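Local coordinates for cell wall surface anchor protein (Streptococcus agalactiae, PDB 4Z1P) that probably acts as an adhesin, a wall-anchored surface protein of the antigen I/II type with which the bacterium would attach to its surroundings, at residues Pro61-Ala66 against Lys147-Gly152; Asp94-Lys99 against Gly113-Trp118; Ala107-Val112 against Gly157-Asp162; Asp184-Glu189 against Asp299-Val304. One frame throughout, in Å; residues are numbered along the deposited sequence.

How the contacts relate
Contacts 1, 2 and 3 belong to one beta sandwich and contact 4 to the next, and both sandwiches pair a four-stranded with a five-stranded antiparallel sheet in matching strand order. Contacts 2 and 3 both involve the five-stranded sheet of the first sandwich and have centres about 11 Å apart; the centre of contact 1 lies about 21 Å from each of theirs, where two connections pass between the sheets, and P61 touches Y116 of contact 2. Along the chain, 94-99 and 113-118 both fall between the segments of contact 1, while contact 3 interleaves with both. Contact 4 opens after all of these, with its centre 36 to 57 Å from theirs, consistent with an elongated stalk of successive sandwich domains.

Contact 1 (Pro61-Ala66 against Lys147-Gly152); sequences PNEALA and KEFTKG
A64 and F149 bring the two backbones to 5.6 Å between their CA atoms, the closest approach of a type I turn (N62 to L65) and the loop 147-152. No hydrogen bond joins the segments; one ring does most of the work. The methyl CB of A64 sits over the centre of the F149 ring, 3.3 Å from its centroid and only 8° off the normal, a CH-pi contact. Alanine suits the spot because its single methyl lets the aromatic face lie flat against the turn. F149 reaches it with CG anti to the backbone N (chi1 -169°), and K151 O lies against the opposite face, near the rim. E63 adds a looser touch at the ring edge, OE2 standing 4.1 Å from F149 CE1. The turn is stiffened by N62, whose OD1 accepts from A64 N at 3.3 Å, the donor lying above the carbonyl plane; this is an Asx turn. The same OD1 also accepts from K155 N, and N62 ND2 donates to Q153 O, tying the turn to strand 153-162. Both segments are connections that cross between the two sheets, so the contact pairs two neighbouring intersheet connections of an immunoglobulin-like beta sandwich.

Contact 2 (Asp94-Lys99 against Gly113-Trp118); sequences DTLDQK and GEFYMW
L96 faces F115 and M117 across a wide gap between backbones, the CA atoms of L96 and M117 being 10.4 Å apart, so side chains alone bridge it. This is a cover of helix and loop over a beta sheet: 94-99 leads into helix 98-106, while 113-118 enters strand 115-120 of the five-stranded sheet. Next to the leucine, D97 takes the N-cap position, a common place for a short acidic side chain, with its OD1 accepting from L100 N. M117 points toward L96, while F115 starts off obliquely and only its ring end comes to the leucine; Y116 and W118 pack on strand 65-75 of the other sheet, inside the sandwich. Branched leucine is apt here, because each of its methyls finds a partner. CD1 comes to the rim of the F115 ring, near its plane, 3.9 Å from CZ, the two side chains approaching from opposite directions. All three side chains are buried, and V58 of strand 55-61 packs on F115 and M117. The methionine extends straight through chi1 and chi2 and then bends at chi3 (66°), which lays its flexible methyl beside both leucine methyls, M117 CE standing 4.0 Å from L96 CD2 and 4.1 Å from L96 CD1.

Contact 3 (Ala107-Val112 against Gly157-Asp162); sequences AGISPV and GVAQID
The contact lies at the C-terminal end of helix 98-106, where a Schellman motif closes the helix and the chain turns along the five-stranded sheet of the beta sandwich. A107 and I109, on either side of the turning residue, pack on A159 and I161 of strand 153-162; the CA atoms of A107 and I161 are 6.7 Å apart, those of I109 and A159 7.5 Å. G108 leaves the helix with a positive phi of 84°, which glycine adopts easily, and the residues before and after it both face the strand.

Everything that crosses the interface is aliphatic. A107 offers its methyl to I161, with CB 3.8 Å from CG2 and nearly as close to CD1, so a small residue brings the helix end close to the sheet. I109 and I161 lie alongside one another, pointing opposite ways, and their CG1 methylenes meet at 4.0 Å. In I109 this branch stands beside the backbone N, across from the carbonyl carbon (chi1 -58°), and a chi2 of -51° turns CD1 to the methyl of A159, CB to CD1 being 4.1 Å; the short alanine lets the longer side chain reach over the strand. I104 of the helix also rests on I161, and T168 of strand 165-177 on I109, which extends the apolar patch.

On the other face Q160 and D162, which also pack on F38, engage their polar groups in hydrogen bonds. Q160 OE1 accepts from N37 N, while D162 OD2 is hydrogen-bonded to Y41 OH. Between them Q160 NE2 donates to D162 OD1 at 2.9 Å, nearly straight, the acceptor lying in the amide plane and using its syn lone pair.

Contact 4 (Asp184-Glu189 against Asp299-Val304); sequences DVLDKE and DDFIVV
F301 and E189 carry most of this contact, and L186 completes it. Their segments are not neighbouring strands: strand 204-210 lies between strands 182-186 and 298-306 in the four-stranded sheet, and the chain beyond L186 bends so that E189 comes over F301, with 6.9 Å between their CA atoms. The aromatic ring offers a broad flat surface, and the glutamate passes over it, the two side chains running at about a right angle to each other. A chi1 of 176° swings the glutamate's CG away from its backbone N, and the chain stays straight beyond, so its methylenes and its carboxylate all reach over the same face. CG stands 3.8 Å from the ring centroid, 16° off the normal, in a CH-pi contact. Farther out, OE2 lies over the ring 3.7 Å from CE2, and the carboxylate plane is tilted by only 24° from that of the ring, so the two are stacked. L186 merely grazes the rim, its CD1 4.3 Å from CE1, while V185 next to it turns to strand 323-333 of the other sheet. A charged carboxylate oxygen over the electron-rich face would probably be electrostatically unfavourable, so the attraction presumably comes from the methylenes and from dispersion. K242 touches E189 and might ease its charge; the geometry is consistent with a glutamate whose methylenes shield the buried ring.

Contact 1 (Pro61-Ala66 against Lys147-Gly152)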
loop_
_atom_site.group_PDB
_atom_site.type_symbol
_atom_site.label_atom_id
_atom_site.label_comp_id
_atom_site.label_asym_id
_atom_site.label_seq_id
_atom_site.Cartn_x
_atom_site.Cartn_y
_atom_site.Cartn_z
ATOM N N PRO A 61 -2.997 10.082 11.768
ATOM C CA PRO A 61 -3.356 9.284 10.597
ATOM C C PRO A 61 -4.864 9.434 10.307
ATOM O O PRO A 61 -5.640 9.712 11.217
ATOM C CB PRO A 61 -3.039 7.842 11.037
ATOM C CG PRO A 61 -2.936 7.864 12.499
ATOM C CD PRO A 61 -2.904 9.259 12.995
ATOM N N ASN A 62 -5.300 9.174 9.104
ATOM C CA ASN A 62 -6.774 9.057 8.865
ATOM C C ASN A 62 -7.260 7.631 9.159
ATOM O O ASN A 62 -6.495 6.781 9.629
ATOM C CB ASN A 62 -7.150 9.609 7.501
ATOM C CG ASN A 62 -6.864 8.652 6.368
ATOM O OD1 ASN A 62 -6.079 7.732 6.487
ATOM N ND2 ASN A 62 -7.526 8.882 5.242
ATOM N N GLU A 63 -8.528 7.359 8.887
ATOM C CA GLU A 63 -9.150 6.116 9.301
ATOM C C GLU A 63 -8.534 4.902 8.624
ATOM O O GLU A 63 -8.855 3.793 8.924
ATOM C CB GLU A 63 -10.694 6.220 9.051
ATOM C CG GLU A 63 -11.130 6.346 7.581
ATOM C CD GLU A 63 -11.081 7.753 6.954
ATOM O OE1 GLU A 63 -10.588 8.765 7.576
ATOM O OE2 GLU A 63 -11.578 7.848 5.781
ATOM N N ALA A 64 -7.696 5.100 7.641
ATOM C CA ALA A 64 -7.222 3.942 6.903
ATOM C C ALA A 64 -6.170 3.181 7.611
ATOM O O ALA A 64 -5.952 2.009 7.283
ATOM C CB ALA A 64 -6.693 4.312 5.545
ATOM N N LEU A 65 -5.430 3.846 8.494
ATOM C CA LEU A 65 -4.311 3.229 9.065
ATOM C C LEU A 65 -4.597 2.445 10.320
ATOM O O LEU A 65 -5.402 2.819 11.149
ATOM C CB LEU A 65 -3.191 4.267 9.271
ATOM C CG LEU A 65 -2.709 4.876 7.941
ATOM C CD1 LEU A 65 -1.761 5.992 8.230
ATOM C CD2 LEU A 65 -2.086 3.831 7.055
ATOM N N ALA A 66 -3.890 1.352 10.437
ATOM C CA ALA A 66 -4.079 0.338 11.481
ATOM C C ALA A 66 -2.867 0.425 12.444
ATOM O O ALA A 66 -2.564 1.512 12.918
ATOM C CB ALA A 66 -4.177 -1.066 10.834
ATOM N N LYS A 147 -7.747 -3.676 7.156
ATOM C CA LYS A 147 -8.332 -4.657 6.198
ATOM C C LYS A 147 -9.659 -4.106 5.622
ATOM O O LYS A 147 -9.938 -4.221 4.428
ATOM C CB LYS A 147 -8.482 -5.984 6.951
ATOM C CG LYS A 147 -9.528 -6.932 6.414
ATOM C CD LYS A 147 -8.868 -8.042 5.613
ATOM C CE LYS A 147 -9.847 -8.702 4.655
ATOM N NZ LYS A 147 -9.060 -9.527 3.718
ATOM N N GLU A 148 -10.438 -3.397 6.419
ATOM C CA GLU A 148 -11.701 -2.837 5.896
ATOM C C GLU A 148 -11.559 -1.615 4.999
ATOM O O GLU A 148 -12.542 -1.165 4.445
ATOM C CB GLU A 148 -12.706 -2.504 7.010
ATOM C CG GLU A 148 -12.203 -1.413 7.935
ATOM C CD GLU A 148 -11.569 -1.999 9.195
ATOM O OE1 GLU A 148 -10.794 -3.015 9.112
ATOM O OE2 GLU A 148 -11.861 -1.419 10.276
ATOM N N PHE A 149 -10.367 -1.035 4.888
ATOM C CA PHE A 149 -10.197 0.129 4.045
ATOM C C PHE A 149 -9.747 -0.367 2.679
ATOM O O PHE A 149 -8.567 -0.677 2.472
ATOM C CB PHE A 149 -9.175 1.107 4.682
ATOM C CG PHE A 149 -9.130 2.436 4.006
ATOM C CD1 PHE A 149 -9.991 3.467 4.394
ATOM C CD2 PHE A 149 -8.225 2.662 2.960
ATOM C CE1 PHE A 149 -9.932 4.703 3.774
ATOM C CE2 PHE A 149 -8.207 3.885 2.305
ATOM C CZ PHE A 149 -9.075 4.900 2.720
ATOM N N THR A 150 -10.672 -0.409 1.727
ATOM C CA THR A 150 -10.424 -1.081 0.438
ATOM C C THR A 150 -10.260 -0.089 -0.735
ATOM O O THR A 150 -9.865 -0.491 -1.830
ATOM C CB THR A 150 -11.576 -2.057 0.094
ATOM O OG1 THR A 150 -12.754 -1.298 -0.097
ATOM C CG2 THR A 150 -11.787 -3.088 1.208
ATOM N N LYS A 151 -10.566 1.174 -0.532
ATOM C CA LYS A 151 -10.283 2.224 -1.503
ATOM C C LYS A 151 -10.320 3.581 -0.863
ATOM O O LYS A 151 -10.809 3.756 0.250
ATOM C CB LYS A 151 -11.242 2.245 -2.662
ATOM C CG LYS A 151 -12.659 2.160 -2.147
ATOM C CD LYS A 151 -13.645 2.488 -3.273
ATOM C CE LYS A 151 -15.030 1.988 -2.934
ATOM N NZ LYS A 151 -15.534 2.645 -1.700
ATOM N N GLY A 152 -9.862 4.562 -1.614
ATOM C CA GLY A 152 -9.692 5.916 -1.101
ATOM C C GLY A 152 -8.266 6.205 -0.683
ATOM O O GLY A 152 -7.319 5.428 -0.973
#

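Contact 2 (Asp94-Lys99 against Gly113-Trp118)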
loop_
_atom_site.group_PDB
_atom_site.type_symbol
_atom_site.label_atom_id
_atom_site.label_comp_id
_atom_site.label_asym_id
_atom_site.label_seq_id
_atom_site.Cartn_x
_atom_site.Cartn_y
_atom_site.Cartn_z
ATOM N N ASP A 94 -10.695 14.125 23.553
ATOM C CA ASP A 94 -11.460 14.140 24.798
ATOM C C ASP A 94 -10.986 13.140 25.852
ATOM O O ASP A 94 -11.328 13.302 27.011
ATOM C CB ASP A 94 -12.965 13.901 24.506
ATOM C CG ASP A 94 -13.560 15.001 23.581
ATOM O OD1 ASP A 94 -13.188 16.156 23.830
ATOM O OD2 ASP A 94 -14.333 14.687 22.637
ATOM N N THR A 95 -10.218 12.134 25.465
ATOM C CA THR A 95 -9.590 11.207 26.472
ATOM C C THR A 95 -8.295 11.708 27.098
ATOM O O THR A 95 -7.866 11.186 28.149
ATOM C CB THR A 95 -9.495 9.742 25.961
ATOM O OG1 THR A 95 -8.374 9.569 25.102
ATOM C CG2 THR A 95 -10.712 9.320 25.174
ATOM N N LEU A 96 -7.695 12.805 26.581
ATOM C CA LEU A 96 -6.554 13.343 27.266
ATOM C C LEU A 96 -6.908 14.051 28.531
ATOM O O LEU A 96 -8.041 14.548 28.692
ATOM C CB LEU A 96 -5.826 14.374 26.418
ATOM C CG LEU A 96 -5.179 13.884 25.152
ATOM C CD1 LEU A 96 -4.809 15.081 24.291
ATOM C CD2 LEU A 96 -3.973 13.036 25.557
ATOM N N ASP A 97 -5.951 14.152 29.436
ATOM C CA ASP A 97 -6.233 14.918 30.633
ATOM C C ASP A 97 -6.413 16.354 30.296
ATOM O O ASP A 97 -6.119 16.781 29.184
ATOM C CB ASP A 97 -5.269 14.686 31.812
ATOM C CG ASP A 97 -3.859 15.130 31.551
ATOM O OD1 ASP A 97 -3.608 16.116 30.809
ATOM O OD2 ASP A 97 -2.990 14.465 32.147
ATOM N N GLN A 98 -6.946 17.118 31.237
ATOM C CA GLN A 98 -7.404 18.470 30.896
ATOM C C GLN A 98 -6.209 19.363 30.570
ATOM O O GLN A 98 -6.256 20.189 29.646
ATOM C CB GLN A 98 -8.280 19.053 32.014
ATOM C CG GLN A 98 -9.533 18.215 32.296
ATOM C CD GLN A 98 -10.593 18.215 31.191
ATOM O OE1 GLN A 98 -11.126 19.262 30.798
ATOM N NE2 GLN A 98 -10.927 17.040 30.702
ATOM N N LYS A 99 -5.124 19.156 31.298
ATOM C CA LYS A 99 -3.881 19.844 31.027
ATOM C C LYS A 99 -3.443 19.760 29.572
ATOM O O LYS A 99 -3.091 20.761 28.966
ATOM C CB LYS A 99 -2.774 19.246 31.870
ATOM C CG LYS A 99 -1.513 20.108 31.869
ATOM C CD LYS A 99 -0.398 19.533 30.991
ATOM C CE LYS A 99 0.441 18.453 31.697
ATOM N NZ LYS A 99 1.647 19.028 32.375
ATOM N N GLY A 113 -9.564 13.088 15.013
ATOM C CA GLY A 113 -9.918 11.716 15.404
ATOM C C GLY A 113 -8.883 11.145 16.357
ATOM O O GLY A 113 -8.437 11.820 17.324
ATOM N N GLU A 114 -8.480 9.936 16.021
ATOM C CA GLU A 114 -7.625 9.099 16.859
ATOM C C GLU A 114 -6.194 9.537 16.482
ATOM O O GLU A 114 -5.866 9.515 15.323
ATOM C CB GLU A 114 -7.876 7.611 16.461
ATOM C CG GLU A 114 -6.791 6.629 16.841
ATOM C CD GLU A 114 -7.185 5.195 16.579
ATOM O OE1 GLU A 114 -8.221 4.935 15.926
ATOM O OE2 GLU A 114 -6.470 4.323 17.062
ATOM N N PHE A 115 -5.330 9.823 17.450
ATOM C CA PHE A 115 -3.998 10.229 17.106
ATOM C C PHE A 115 -2.995 9.767 18.145
ATOM O O PHE A 115 -3.387 9.188 19.183
ATOM C CB PHE A 115 -3.939 11.759 16.955
ATOM C CG PHE A 115 -4.255 12.518 18.206
ATOM C CD1 PHE A 115 -5.543 12.858 18.497
ATOM C CD2 PHE A 115 -3.266 12.995 19.047
ATOM C CE1 PHE A 115 -5.826 13.635 19.608
ATOM C CE2 PHE A 115 -3.538 13.728 20.184
ATOM C CZ PHE A 115 -4.826 14.066 20.478
ATOM N N TYR A 116 -1.720 9.959 17.821
ATOM C CA TYR A 116 -0.604 9.636 18.676
ATOM C C TYR A 116 0.136 10.910 19.008
ATOM O O TYR A 116 0.167 11.840 18.201
ATOM C CB TYR A 116 0.366 8.695 17.948
ATOM C CG TYR A 116 -0.262 7.448 17.475
ATOM C CD1 TYR A 116 -0.994 7.414 16.330
ATOM C CD2 TYR A 116 -0.125 6.231 18.229
ATOM C CE1 TYR A 116 -1.570 6.213 15.896
ATOM C CE2 TYR A 116 -0.684 5.057 17.796
ATOM C CZ TYR A 116 -1.379 5.042 16.637
ATOM O OH TYR A 116 -1.964 3.892 16.235
ATOM N N MET A 117 0.615 11.009 20.241
ATOM C CA MET A 117 1.325 12.147 20.659
ATOM C C MET A 117 2.489 11.801 21.557
ATOM O O MET A 117 2.370 10.878 22.387
ATOM C CB MET A 117 0.383 13.138 21.366
ATOM C CG MET A 117 1.023 14.418 21.823
ATOM S SD MET A 117 -0.186 15.565 22.533
ATOM C CE MET A 117 -0.698 14.729 23.955
ATOM N N TRP A 118 3.605 12.459 21.349
ATOM C CA TRP A 118 4.822 12.214 22.155
ATOM C C TRP A 118 5.145 13.511 22.817
ATOM O O TRP A 118 5.237 14.541 22.133
ATOM C CB TRP A 118 5.997 11.785 21.246
ATOM C CG TRP A 118 5.882 10.439 20.664
ATOM C CD1 TRP A 118 6.398 9.258 21.197
ATOM C CD2 TRP A 118 5.178 10.062 19.501
ATOM N NE1 TRP A 118 6.081 8.217 20.402
ATOM C CE2 TRP A 118 5.306 8.661 19.366
ATOM C CE3 TRP A 118 4.434 10.761 18.570
ATOM C CZ2 TRP A 118 4.765 7.966 18.309
ATOM C CZ3 TRP A 118 3.937 10.092 17.492
ATOM C CH2 TRP A 118 4.057 8.691 17.394
#

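Contact 3 (Ala107-Val112 against Gly157-Asp162)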
loop_
_atom_site.group_PDB
_atom_site.type_symbol
_atom_site.label_atom_id
_atom_site.label_comp_id
_atom_site.label_asym_id
_atom_site.label_seq_id
_atom_site.Cartn_x
_atom_site.Cartn_y
_atom_site.Cartn_z
ATOM N N ALA A 107 -2.814 25.953 21.604
ATOM C CA ALA A 107 -1.824 25.959 20.535
ATOM C C ALA A 107 -2.466 26.016 19.187
ATOM O O ALA A 107 -1.783 26.096 18.183
ATOM C CB ALA A 107 -0.880 24.747 20.610
ATOM N N GLY A 108 -3.769 25.904 19.134
ATOM C CA GLY A 108 -4.456 25.938 17.862
ATOM C C GLY A 108 -4.495 24.604 17.149
ATOM O O GLY A 108 -4.718 24.571 15.958
ATOM N N ILE A 109 -4.220 23.518 17.846
ATOM C CA ILE A 109 -4.166 22.186 17.257
ATOM C C ILE A 109 -5.434 21.401 17.659
ATOM O O ILE A 109 -5.652 21.119 18.833
ATOM C CB ILE A 109 -2.953 21.428 17.790
ATOM C CG1 ILE A 109 -1.663 22.175 17.509
ATOM C CG2 ILE A 109 -2.820 20.045 17.184
ATOM C CD1 ILE A 109 -1.525 22.577 16.048
ATOM N N SER A 110 -6.193 20.976 16.676
ATOM C CA SER A 110 -7.481 20.332 16.899
ATOM C C SER A 110 -7.611 19.096 16.012
ATOM O O SER A 110 -8.175 19.143 14.935
ATOM C CB SER A 110 -8.636 21.322 16.604
ATOM O OG SER A 110 -9.907 20.701 16.869
ATOM N N PRO A 111 -7.034 17.966 16.456
ATOM C CA PRO A 111 -7.013 16.745 15.692
ATOM C C PRO A 111 -8.401 16.219 15.578
ATOM O O PRO A 111 -9.177 16.341 16.511
ATOM C CB PRO A 111 -6.084 15.823 16.534
ATOM C CG PRO A 111 -5.371 16.784 17.440
ATOM C CD PRO A 111 -6.332 17.839 17.746
ATOM N N VAL A 112 -8.738 15.627 14.431
ATOM C CA VAL A 112 -10.134 15.294 14.186
ATOM C C VAL A 112 -10.512 13.996 14.859
ATOM O O VAL A 112 -11.690 13.812 15.210
ATOM C CB VAL A 112 -10.443 15.223 12.689
ATOM C CG1 VAL A 112 -9.842 14.014 12.012
ATOM C CG2 VAL A 112 -11.959 15.306 12.451
ATOM N N GLY A 157 -0.802 13.081 8.839
ATOM C CA GLY A 157 -0.265 14.409 9.123
ATOM C C GLY A 157 0.442 14.558 10.447
ATOM O O GLY A 157 0.294 13.713 11.367
ATOM N N VAL A 158 1.208 15.625 10.570
ATOM C CA VAL A 158 1.910 15.918 11.840
ATOM C C VAL A 158 1.701 17.317 12.293
ATOM O O VAL A 158 1.452 18.160 11.469
ATOM C CB VAL A 158 3.407 15.647 11.737
ATOM C CG1 VAL A 158 3.659 14.100 11.669
ATOM C CG2 VAL A 158 4.059 16.334 10.499
ATOM N N ALA A 159 1.906 17.567 13.581
ATOM C CA ALA A 159 1.894 18.897 14.186
ATOM C C ALA A 159 2.855 18.890 15.379
ATOM O O ALA A 159 3.214 17.784 15.905
ATOM C CB ALA A 159 0.491 19.276 14.653
ATOM N N GLN A 160 3.347 20.064 15.749
ATOM C CA GLN A 160 4.213 20.187 16.888
ATOM C C GLN A 160 3.798 21.316 17.712
ATOM O O GLN A 160 3.247 22.365 17.180
ATOM C CB GLN A 160 5.715 20.147 16.550
ATOM C CG GLN A 160 6.380 21.277 15.965
ATOM C CD GLN A 160 7.873 20.996 15.639
ATOM O OE1 GLN A 160 8.200 20.445 14.607
ATOM N NE2 GLN A 160 8.734 21.422 16.493
ATOM N N ILE A 161 4.064 21.188 18.984
ATOM C CA ILE A 161 3.748 22.272 19.932
ATOM C C ILE A 161 4.977 22.535 20.728
ATOM O O ILE A 161 5.487 21.606 21.433
ATOM C CB ILE A 161 2.577 21.930 20.830
ATOM C CG1 ILE A 161 1.411 21.568 19.992
ATOM C CG2 ILE A 161 2.283 23.089 21.791
ATOM C CD1 ILE A 161 0.281 20.996 20.830
ATOM N N ASP A 162 5.538 23.720 20.523
ATOM C CA ASP A 162 6.790 24.122 21.131
ATOM C C ASP A 162 6.463 25.245 22.091
ATOM O O ASP A 162 5.975 26.308 21.665
ATOM C CB ASP A 162 7.757 24.679 20.087
ATOM C CG ASP A 162 7.967 23.782 18.913
ATOM O OD1 ASP A 162 7.934 22.509 19.089
ATOM O OD2 ASP A 162 8.127 24.329 17.799
#

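Contact 4 (Asp184-Glu189 against Asp299-Val304)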
loop_
_atom_site.group_PDB
_atom_site.type_symbol
_atom_site.label_atom_id
_atom_site.label_comp_id
_atom_site.label_asym_id
_atom_site.label_seq_id
_atom_site.Cartn_x
_atom_site.Cartn_y
_atom_site.Cartn_z
ATOM N N ASP A 184 -14.332 -15.465 -17.294
ATOM C CA ASP A 184 -15.409 -15.733 -18.217
ATOM C C ASP A 184 -15.079 -17.046 -18.923
ATOM O O ASP A 184 -13.937 -17.560 -18.819
ATOM C CB ASP A 184 -15.637 -14.604 -19.221
ATOM C CG ASP A 184 -17.044 -14.641 -19.823
ATOM O OD1 ASP A 184 -17.869 -15.591 -19.561
ATOM O OD2 ASP A 184 -17.351 -13.717 -20.579
ATOM N N VAL A 185 -16.119 -17.646 -19.491
ATOM C CA VAL A 185 -15.965 -18.895 -20.283
ATOM C C VAL A 185 -16.558 -18.599 -21.636
ATOM O O VAL A 185 -17.661 -18.042 -21.733
ATOM C CB VAL A 185 -16.485 -20.186 -19.606
ATOM C CG1 VAL A 185 -17.895 -20.057 -19.069
ATOM C CG2 VAL A 185 -16.340 -21.373 -20.572
ATOM N N LEU A 186 -15.746 -18.844 -22.679
ATOM C CA LEU A 186 -16.059 -18.342 -24.015
ATOM C C LEU A 186 -16.033 -19.544 -24.944
ATOM O O LEU A 186 -15.410 -20.609 -24.629
ATOM C CB LEU A 186 -15.053 -17.326 -24.528
ATOM C CG LEU A 186 -14.481 -16.242 -23.621
ATOM C CD1 LEU A 186 -13.339 -15.435 -24.221
ATOM C CD2 LEU A 186 -15.629 -15.337 -23.280
ATOM N N ASP A 187 -16.686 -19.399 -26.082
ATOM C CA ASP A 187 -16.540 -20.446 -27.125
ATOM C C ASP A 187 -15.119 -20.437 -27.712
ATOM O O ASP A 187 -14.615 -21.468 -28.164
ATOM C CB ASP A 187 -17.592 -20.302 -28.201
ATOM C CG ASP A 187 -17.559 -18.984 -28.886
ATOM O OD1 ASP A 187 -17.009 -17.979 -28.362
ATOM O OD2 ASP A 187 -18.199 -18.925 -29.930
ATOM N N LYS A 188 -14.471 -19.280 -27.667
ATOM C CA LYS A 188 -13.084 -19.133 -28.075
ATOM C C LYS A 188 -12.663 -17.724 -27.718
ATOM O O LYS A 188 -13.515 -16.831 -27.564
ATOM C CB LYS A 188 -12.964 -19.212 -29.616
ATOM C CG LYS A 188 -13.862 -18.167 -30.300
ATOM C CD LYS A 188 -13.274 -17.457 -31.515
ATOM C CE LYS A 188 -13.709 -18.139 -32.799
ATOM N NZ LYS A 188 -13.229 -19.553 -32.750
ATOM N N GLU A 189 -11.361 -17.512 -27.685
ATOM C CA GLU A 189 -10.782 -16.180 -27.524
ATOM C C GLU A 189 -11.391 -15.269 -28.572
ATOM O O GLU A 189 -11.615 -15.714 -29.703
ATOM C CB GLU A 189 -9.282 -16.241 -27.677
ATOM C CG GLU A 189 -8.650 -14.868 -27.620
ATOM C CD GLU A 189 -7.148 -14.913 -27.840
ATOM O OE1 GLU A 189 -6.598 -15.992 -28.175
ATOM O OE2 GLU A 189 -6.539 -13.854 -27.634
ATOM N N ASP A 299 -4.223 -10.551 -19.810
ATOM C CA ASP A 299 -5.278 -11.535 -19.804
ATOM C C ASP A 299 -4.679 -12.903 -20.199
ATOM O O ASP A 299 -3.694 -12.958 -20.973
ATOM C CB ASP A 299 -6.363 -11.137 -20.794
ATOM C CG ASP A 299 -7.151 -9.912 -20.378
ATOM O OD1 ASP A 299 -7.266 -9.617 -19.168
ATOM O OD2 ASP A 299 -7.670 -9.224 -21.268
ATOM N N ASP A 300 -5.217 -13.971 -19.613
ATOM C CA ASP A 300 -4.765 -15.329 -19.853
ATOM C C ASP A 300 -5.979 -16.128 -20.348
ATOM O O ASP A 300 -7.088 -16.041 -19.769
ATOM C CB ASP A 300 -4.238 -15.945 -18.564
ATOM C CG ASP A 300 -3.606 -17.314 -18.766
ATOM O OD1 ASP A 300 -3.295 -17.682 -19.917
ATOM O OD2 ASP A 300 -3.420 -18.023 -17.742
ATOM N N PHE A 301 -5.776 -16.884 -21.418
ATOM C CA PHE A 301 -6.828 -17.625 -22.077
ATOM C C PHE A 301 -6.398 -19.087 -21.967
ATOM O O PHE A 301 -5.333 -19.426 -22.452
ATOM C CB PHE A 301 -6.884 -17.222 -23.513
ATOM C CG PHE A 301 -7.378 -15.837 -23.733
ATOM C CD1 PHE A 301 -8.731 -15.587 -23.814
ATOM C CD2 PHE A 301 -6.491 -14.758 -23.749
ATOM C CE1 PHE A 301 -9.220 -14.268 -24.006
ATOM C CE2 PHE A 301 -6.957 -13.463 -23.980
ATOM C CZ PHE A 301 -8.327 -13.208 -24.090
ATOM N N ILE A 302 -7.193 -19.888 -21.272
ATOM C CA ILE A 302 -6.938 -21.299 -21.062
ATOM C C ILE A 302 -7.892 -22.147 -21.905
ATOM O O ILE A 302 -9.088 -22.102 -21.727
ATOM C CB ILE A 302 -7.109 -21.670 -19.597
ATOM C CG1 ILE A 302 -6.148 -20.921 -18.746
ATOM C CG2 ILE A 302 -6.870 -23.142 -19.386
ATOM C CD1 ILE A 302 -6.597 -20.878 -17.292
ATOM N N VAL A 303 -7.362 -22.913 -22.845
ATOM C CA VAL A 303 -8.289 -23.635 -23.699
ATOM C C VAL A 303 -8.293 -25.093 -23.263
ATOM O O VAL A 303 -7.263 -25.675 -22.924
ATOM C CB VAL A 303 -8.157 -23.279 -25.221
ATOM C CG1 VAL A 303 -7.067 -22.265 -25.540
ATOM C CG2 VAL A 303 -8.286 -24.456 -26.141
ATOM N N VAL A 304 -9.494 -25.633 -23.177
ATOM C CA VAL A 304 -9.674 -26.960 -22.663
ATOM C C VAL A 304 -10.667 -27.669 -23.597
ATOM O O VAL A 304 -11.386 -27.027 -24.364
ATOM C CB VAL A 304 -10.231 -26.997 -21.201
ATOM C CG1 VAL A 304 -9.308 -26.255 -20.258
ATOM C CG2 VAL A 304 -11.663 -26.504 -21.121
#